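Acyl-CoA dehydrogenase (Thermus thermophilus, PDB 2Z1Q) probably catalyses the FAD-dependent oxidation of saturated acyl-CoA to 2,3-dehydroacyl-CoA, passing the electrons on to an acceptor. Local coordinates at residues R53-E58 with G224-S229; V178-S183 with T230-L235. All coordinates share one frame; numbering follows the deposited sequence.

Contact 1 (R53-E58 with G224-S229)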
loop_
_atom_site.group_PDB
_atom_site.type_symbol
_atom_site.label_atom_id
_atom_site.label_comp_id
_atom_site.label_asym_id
_atom_site.label_seq_id
_atom_site.Cartn_x
_atom_site.Cartn_y
_atom_site.Cartn_z
ATOM N N ARG B 53 11.832 6.367 22.480
ATOM C CA ARG B 53 11.707 7.662 23.143
ATOM C C ARG B 53 11.575 8.793 22.130
ATOM O O ARG B 53 10.816 9.731 22.344
ATOM C CB ARG B 53 12.911 7.930 24.056
ATOM C CG ARG B 53 12.939 7.123 25.348
ATOM C CD ARG B 53 14.302 7.226 26.050
ATOM N NE ARG B 53 14.663 8.579 26.489
ATOM C CZ ARG B 53 15.859 8.895 26.984
ATOM N NH1 ARG B 53 16.125 10.140 27.371
ATOM N NH2 ARG B 53 16.800 7.968 27.077
ATOM N N MET B 54 12.308 8.703 21.025
ATOM C CA MET B 54 12.238 9.742 20.003
ATOM C C MET B 54 10.897 9.726 19.276
ATOM O O MET B 54 10.411 10.758 18.827
ATOM C CB MET B 54 13.373 9.581 19.003
ATOM C CG MET B 54 14.719 9.969 19.565
ATOM S SD MET B 54 16.022 9.812 18.353
ATOM C CE MET B 54 16.232 8.078 18.408
ATOM N N GLU B 55 10.303 8.543 19.168
ATOM C CA GLU B 55 9.029 8.386 18.481
ATOM C C GLU B 55 7.898 8.833 19.420
ATOM O O GLU B 55 6.722 8.873 19.051
ATOM C CB GLU B 55 8.864 6.920 18.081
ATOM C CG GLU B 55 7.858 6.689 16.969
ATOM C CD GLU B 55 8.469 6.518 15.580
ATOM O OE1 GLU B 55 9.441 7.220 15.216
ATOM O OE2 GLU B 55 7.948 5.672 14.831
ATOM N N HIS B 56 8.279 9.196 20.639
ATOM C CA HIS B 56 7.310 9.617 21.631
ATOM C C HIS B 56 7.583 10.983 22.213
ATOM O O HIS B 56 7.321 11.231 23.397
ATOM C CB HIS B 56 7.239 8.587 22.736
ATOM C CG HIS B 56 6.568 7.323 22.317
ATOM N ND1 HIS B 56 5.392 6.887 22.890
ATOM C CD2 HIS B 56 6.891 6.413 21.366
ATOM C CE1 HIS B 56 5.022 5.758 22.312
ATOM N NE2 HIS B 56 5.913 5.449 21.385
ATOM N N GLY B 57 8.127 11.863 21.380
ATOM C CA GLY B 57 8.377 13.204 21.850
ATOM C C GLY B 57 9.797 13.709 21.919
ATOM O O GLY B 57 10.075 14.779 21.358
ATOM N N GLU B 58 10.688 12.971 22.589
ATOM C CA GLU B 58 12.078 13.390 22.759
ATOM C C GLU B 58 12.890 13.518 21.482
ATOM O O GLU B 58 13.924 12.870 21.313
ATOM C CB GLU B 58 12.785 12.456 23.739
ATOM C CG GLU B 58 12.476 12.743 25.202
ATOM C CD GLU B 58 13.017 11.697 26.148
ATOM O OE1 GLU B 58 12.521 10.553 26.115
ATOM O OE2 GLU B 58 13.946 12.022 26.921
ATOM N N GLY B 224 4.064 8.788 9.973
ATOM C CA GLY B 224 5.283 8.039 10.246
ATOM C C GLY B 224 6.537 8.871 10.433
ATOM O O GLY B 224 6.474 10.097 10.487
ATOM N N ILE B 225 7.687 8.198 10.477
ATOM C CA ILE B 225 8.976 8.843 10.739
ATOM C C ILE B 225 8.818 9.885 11.853
ATOM O O ILE B 225 9.269 11.028 11.732
ATOM C CB ILE B 225 9.618 9.508 9.474
ATOM C CG1 ILE B 225 8.710 10.564 8.860
ATOM C CG2 ILE B 225 9.910 8.467 8.423
ATOM C CD1 ILE B 225 9.389 11.272 7.712
ATOM N N LYS B 226 8.164 9.468 12.938
ATOM C CA LYS B 226 7.933 10.346 14.082
ATOM C C LYS B 226 9.231 10.768 14.776
ATOM O O LYS B 226 9.278 11.812 15.429
ATOM C CB LYS B 226 7.003 9.664 15.081
ATOM C CG LYS B 226 5.560 9.506 14.599
ATOM C CD LYS B 226 4.753 8.687 15.590
ATOM C CE LYS B 226 3.282 8.705 15.214
ATOM N NZ LYS B 226 3.188 8.410 13.785
ATOM N N ALA B 227 10.283 9.962 14.629
ATOM C CA ALA B 227 11.578 10.289 15.232
ATOM C C ALA B 227 12.216 11.466 14.508
ATOM O O ALA B 227 13.256 11.968 14.922
ATOM C CB ALA B 227 12.520 9.088 15.163
ATOM N N SER B 228 11.607 11.909 13.420
ATOM C CA SER B 228 12.187 13.030 12.689
ATOM C C SER B 228 11.499 14.336 13.065
ATOM O O SER B 228 10.295 14.358 13.348
ATOM C CB SER B 228 12.075 12.798 11.171
ATOM O OG SER B 228 12.644 13.872 10.436
ATOM N N SER B 229 12.277 15.417 13.087
ATOM C CA SER B 229 11.730 16.737 13.414
ATOM C C SER B 229 11.300 17.398 12.136
ATOM O O SER B 229 12.091 17.498 11.189
ATOM C CB SER B 229 12.760 17.646 14.088
ATOM O OG SER B 229 12.367 19.015 13.959
HETATM O O HOH W 1 6.855 6.695 12.833
#
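A type I beta turn running from Ile225 to Ser228 receives the side chain of Glu55, which follows Met54 of helix 30-54. The turn is closed by Ser228 N bonding to Ile225 O at 3.0 Å, and its two middle residues, Lys226 and Ala227, are the ones that meet the acid. In Glu55, CG stands anti to the backbone N (chi1 -160°) and a bend at chi2 then swings the carboxylate over the turn, bringing Glu55 OE1 to 2.9 Å from Ala227 N. The other oxygen works through solvent: water 1 donates to Glu55 OE2 at 2.5 Å and accepts from Lys226 N at 3.1 Å. The aliphatic part of Lys226 crosses the Glu55 chain at about a right angle, with Glu55 CG 3.6 Å from Lys226 CB, while its ammonium turns off to the carbonyl of Lys222. In the acyl-CoA dehydrogenase fold this is a junction between the helical N-terminal domain and the beta-rich middle domain. The apolar component is small: Met54 CB lies 4.0 Å from Ala227 CB, and the rest of the Met54 chain leads away from the turn. The CB of Ile225 points away from the 53-58 segment, and its side chain touches both FAD and Tyr378 of the second subunit, whereas Ile225 N bonds to Asp390. Within 53-58 itself, Arg53 and Glu58 form a salt bridge. Arg53 grips Glu58 side-on, Arg53 NE reaching Glu58 OE1 at 2.9 Å with an N-H...O angle of 173°. Its second arm, Arg53 NH1 to Glu58 OE2, is also 2.9 Å. Both oxygens lie almost in the guanidinium plane, although the nitrogens sit well out of the carboxylate plane.

Contact 2 (V178-S183 with T230-L235). With FAD (flavin-adenine dinucleotide), chain D.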
loop_
_atom_site.group_PDB
_atom_site.type_symbol
_atom_site.label_atom_id
_atom_site.label_comp_id
_atom_site.label_asym_id
_atom_site.label_seq_id
_atom_site.Cartn_x
_atom_site.Cartn_y
_atom_site.Cartn_z
ATOM N N VAL B 178 6.841 32.026 4.370
ATOM C CA VAL B 178 6.585 30.815 5.149
ATOM C C VAL B 178 7.125 29.603 4.399
ATOM O O VAL B 178 6.872 29.442 3.206
ATOM C CB VAL B 178 5.069 30.614 5.372
ATOM C CG1 VAL B 178 4.811 29.331 6.152
ATOM C CG2 VAL B 178 4.486 31.823 6.109
ATOM N N LYS B 179 7.889 28.765 5.097
ATOM C CA LYS B 179 8.452 27.552 4.503
ATOM C C LYS B 179 7.774 26.370 5.204
ATOM O O LYS B 179 7.735 26.302 6.431
ATOM C CB LYS B 179 9.964 27.513 4.706
ATOM C CG LYS B 179 10.670 28.826 4.407
ATOM C CD LYS B 179 10.444 29.317 2.988
ATOM C CE LYS B 179 11.093 28.428 1.948
ATOM N NZ LYS B 179 10.856 28.949 0.566
ATOM N N GLN B 180 7.252 25.445 4.411
ATOM C CA GLN B 180 6.509 24.297 4.914
ATOM C C GLN B 180 7.252 22.963 4.983
ATOM O O GLN B 180 7.997 22.600 4.063
ATOM C CB GLN B 180 5.261 24.114 4.039
ATOM C CG GLN B 180 4.226 23.180 4.628
ATOM C CD GLN B 180 3.361 23.862 5.665
ATOM O OE1 GLN B 180 2.231 24.261 5.384
ATOM N NE2 GLN B 180 3.895 24.015 6.871
ATOM N N TRP B 181 7.017 22.224 6.067
ATOM C CA TRP B 181 7.616 20.903 6.278
ATOM C C TRP B 181 9.152 20.906 6.319
ATOM O O TRP B 181 9.770 20.240 5.505
ATOM C CB TRP B 181 7.198 19.935 5.150
ATOM C CG TRP B 181 5.725 19.596 4.988
ATOM C CD1 TRP B 181 4.922 19.920 3.924
ATOM C CD2 TRP B 181 4.914 18.810 5.872
ATOM N NE1 TRP B 181 3.668 19.387 4.092
ATOM C CE2 TRP B 181 3.634 18.699 5.278
ATOM C CE3 TRP B 181 5.143 18.187 7.107
ATOM C CZ2 TRP B 181 2.589 17.992 5.877
ATOM C CZ3 TRP B 181 4.099 17.482 7.704
ATOM C CH2 TRP B 181 2.838 17.393 7.085
ATOM N N ILE B 182 9.775 21.618 7.249
ATOM C CA ILE B 182 11.243 21.640 7.285
ATOM C C ILE B 182 11.832 20.584 8.216
ATOM O O ILE B 182 11.695 20.682 9.429
ATOM C CB ILE B 182 11.757 23.033 7.719
ATOM C CG1 ILE B 182 11.547 24.021 6.589
ATOM C CG2 ILE B 182 13.234 22.996 8.046
ATOM C CD1 ILE B 182 10.126 24.312 6.316
ATOM N N SER B 183 12.479 19.572 7.647
ATOM C CA SER B 183 13.102 18.533 8.476
ATOM C C SER B 183 14.250 19.148 9.279
ATOM O O SER B 183 14.978 20.003 8.764
ATOM C CB SER B 183 13.668 17.395 7.600
ATOM O OG SER B 183 12.698 16.861 6.722
ATOM N N THR B 230 10.053 17.859 12.116
ATOM C CA THR B 230 9.515 18.553 10.960
ATOM C C THR B 230 8.631 19.696 11.460
ATOM O O THR B 230 7.623 19.482 12.135
ATOM C CB THR B 230 8.682 17.609 10.061
ATOM O OG1 THR B 230 9.239 16.291 10.082
ATOM C CG2 THR B 230 8.703 18.110 8.628
ATOM N N ARG B 231 9.019 20.919 11.140
ATOM C CA ARG B 231 8.265 22.080 11.579
ATOM C C ARG B 231 8.140 23.075 10.453
ATOM O O ARG B 231 8.831 22.994 9.438
ATOM C CB ARG B 231 8.960 22.772 12.764
ATOM C CG ARG B 231 8.936 22.025 14.097
ATOM C CD ARG B 231 10.016 22.579 15.035
ATOM N NE ARG B 231 9.953 22.018 16.385
ATOM C CZ ARG B 231 9.295 22.570 17.402
ATOM N NH1 ARG B 231 8.630 23.710 17.233
ATOM N NH2 ARG B 231 9.306 21.984 18.593
ATOM N N GLN B 232 7.251 24.033 10.640
ATOM C CA GLN B 232 7.051 25.075 9.659
ATOM C C GLN B 232 8.007 26.189 10.078
ATOM O O GLN B 232 8.136 26.481 11.268
ATOM C CB GLN B 232 5.611 25.554 9.727
ATOM C CG GLN B 232 5.208 26.466 8.630
ATOM C CD GLN B 232 3.777 26.904 8.783
ATOM O OE1 GLN B 232 3.435 27.614 9.725
ATOM N NE2 GLN B 232 2.925 26.480 7.858
ATOM N N VAL B 233 8.714 26.774 9.119
ATOM C CA VAL B 233 9.637 27.859 9.436
ATOM C C VAL B 233 9.042 29.172 8.942
ATOM O O VAL B 233 8.740 29.316 7.759
ATOM C CB VAL B 233 11.032 27.636 8.789
ATOM C CG1 VAL B 233 11.933 28.829 9.070
ATOM C CG2 VAL B 233 11.670 26.371 9.347
ATOM N N ILE B 234 8.865 30.123 9.853
ATOM C CA ILE B 234 8.294 31.418 9.510
ATOM C C ILE B 234 9.359 32.513 9.471
ATOM O O ILE B 234 10.257 32.534 10.302
ATOM C CB ILE B 234 7.203 31.817 10.540
ATOM C CG1 ILE B 234 6.036 30.826 10.477
ATOM C CG2 ILE B 234 6.739 33.248 10.284
ATOM C CD1 ILE B 234 5.008 31.003 11.583
ATOM N N LEU B 235 9.272 33.418 8.503
ATOM C CA LEU B 235 10.231 34.514 8.421
ATOM C C LEU B 235 9.526 35.859 8.443
ATOM O O LEU B 235 8.854 36.228 7.486
ATOM C CB LEU B 235 11.073 34.436 7.149
ATOM C CG LEU B 235 12.006 33.247 6.972
ATOM C CD1 LEU B 235 11.259 32.062 6.370
ATOM C CD2 LEU B 235 13.128 33.682 6.056
HETATM P PA FAD D . 0.953 18.302 -3.770
HETATM O O1A FAD D . 1.133 17.555 -2.550
HETATM O O2A FAD D . 1.069 19.892 -3.870
HETATM O O5B FAD D . 1.181 17.514 -5.105
HETATM C C5B FAD D . 0.044 16.699 -5.382
HETATM C C4B FAD D . 0.432 16.185 -6.750
HETATM O O4B FAD D . 1.702 16.241 -7.263
HETATM C C3B FAD D . -0.331 14.945 -7.402
HETATM O O3B FAD D . -1.599 15.351 -7.932
HETATM C C2B FAD D . 0.811 14.678 -8.465
HETATM O O2B FAD D . 0.403 14.043 -9.681
HETATM C C1B FAD D . 1.110 16.149 -8.507
HETATM N N9A FAD D . 1.817 16.798 -9.571
HETATM C C8A FAD D . 2.598 17.893 -9.339
HETATM N N7A FAD D . 3.093 18.329 -10.438
HETATM C C5A FAD D . 2.687 17.536 -11.452
HETATM C C6A FAD D . 2.904 17.525 -12.863
HETATM N N6A FAD D . 3.707 18.490 -13.435
HETATM N N1A FAD D . 2.306 16.545 -13.593
HETATM C C2A FAD D . 1.514 15.631 -13.040
HETATM N N3A FAD D . 1.295 15.633 -11.740
HETATM C C4A FAD D . 1.831 16.536 -10.904
HETATM N N1 FAD D . 10.789 20.313 2.071
HETATM C C2 FAD D . 11.969 20.964 2.151
HETATM O O2 FAD D . 12.148 21.931 1.427
HETATM N N3 FAD D . 12.954 20.605 3.013
HETATM C C4 FAD D . 12.821 19.541 3.878
HETATM O O4 FAD D . 13.699 19.230 4.646
HETATM C C4X FAD D . 11.540 18.792 3.855
HETATM N N5 FAD D . 11.289 17.762 4.680
HETATM C C5X FAD D . 10.090 17.123 4.667
HETATM C C6 FAD D . 9.803 16.060 5.596
HETATM C C7 FAD D . 8.538 15.448 5.590
HETATM C C7M FAD D . 8.237 14.349 6.591
HETATM C C8 FAD D . 7.538 15.860 4.653
HETATM C C8M FAD D . 6.162 15.234 4.620
HETATM C C9 FAD D . 7.807 16.868 3.752
HETATM C C9A FAD D . 9.075 17.525 3.739
HETATM N N10 FAD D . 9.311 18.583 2.834
HETATM C C10 FAD D . 10.515 19.258 2.864
HETATM C "C1'" FAD D . 8.224 18.921 1.951
HETATM C "C2'" FAD D . 8.349 18.371 0.522
HETATM O "O2'" FAD D . 9.456 18.947 -0.154
HETATM C "C3'" FAD D . 7.029 18.768 -0.057
HETATM O "O3'" FAD D . 5.999 18.082 0.711
HETATM C "C4'" FAD D . 6.811 18.388 -1.495
HETATM O "O4'" FAD D . 7.735 19.004 -2.396
HETATM C "C5'" FAD D . 5.405 18.826 -1.686
HETATM O "O5'" FAD D . 4.891 18.556 -2.891
HETATM P P FAD D . 3.354 18.884 -2.568
HETATM O O1P FAD D . 2.982 18.103 -1.359
HETATM O O2P FAD D . 3.151 20.470 -2.265
HETATM O O3P FAD D . 2.577 18.351 -3.903
HETATM O O HOH W 2 11.467 15.472 8.316
#
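Trp181 and Thr230 meet beside the flavin, Thr230 CG2 lying in plane at the indole edge, 3.9 Å from Trp181 CE3. Trp181 CB comes to 3.4 Å from FAD C9A, and the flavin methyl C8M sits over one indole face, offset toward the rim. Ser183 grips the polar edge of the isoalloxazine: its OG donates to FAD N5 at 2.6 Å and its N donates to FAD O4 at 3.3 Å. Water 2 joins Ser183 OG to Thr230, with 3.0 Å to Thr230 OG1, which also bonds to Lys222. An alanine in place of Trp181 would probably open a gap beside the flavin and leave Tyr376 of the second subunit without its ring partner. Further out, two antiparallel hydrogen-bonded pairs set these groups in place, Lys179 N to Val233 O at 2.8 Å and Ile182 N to Arg231 O at 2.8 Å each having a return bond. The register slips by one between them, a beta bulge at which Trp181 takes a left-handed conformation (phi 60°, psi 60°) and the chain turns a corner. On the sheet face that carries Lys179, Ile182 CG1 packs 3.6 Å from Val233 CG2. Since N5 is the hydride acceptor in flavoprotein dehydrogenases of this family, a hydrogen bond from Ser183 OG is likely to make N5 of the oxidised flavin more electrophilic.

In the fold
From the N terminus, the chain first passes 53-58 at the end of the helix 30-54 region, then enters the middle domain and reaches 178-183 on strand 172-183. Further strands follow before 224-229 returns to the first segment, closing contact 1 across 165 residues. Strand 230-235 follows at once and closes contact 2 across only 46. The segments therefore alternate, and the two closures cross rather than nest. Their centres lie about 17 Å apart, yet they touch where Ser229 O is 3.9 Å from Ser183 CB. Contact 1 ties the N-terminal helices to the middle domain, contact 2 ties two strands within that domain, and both adjoin the second subunit.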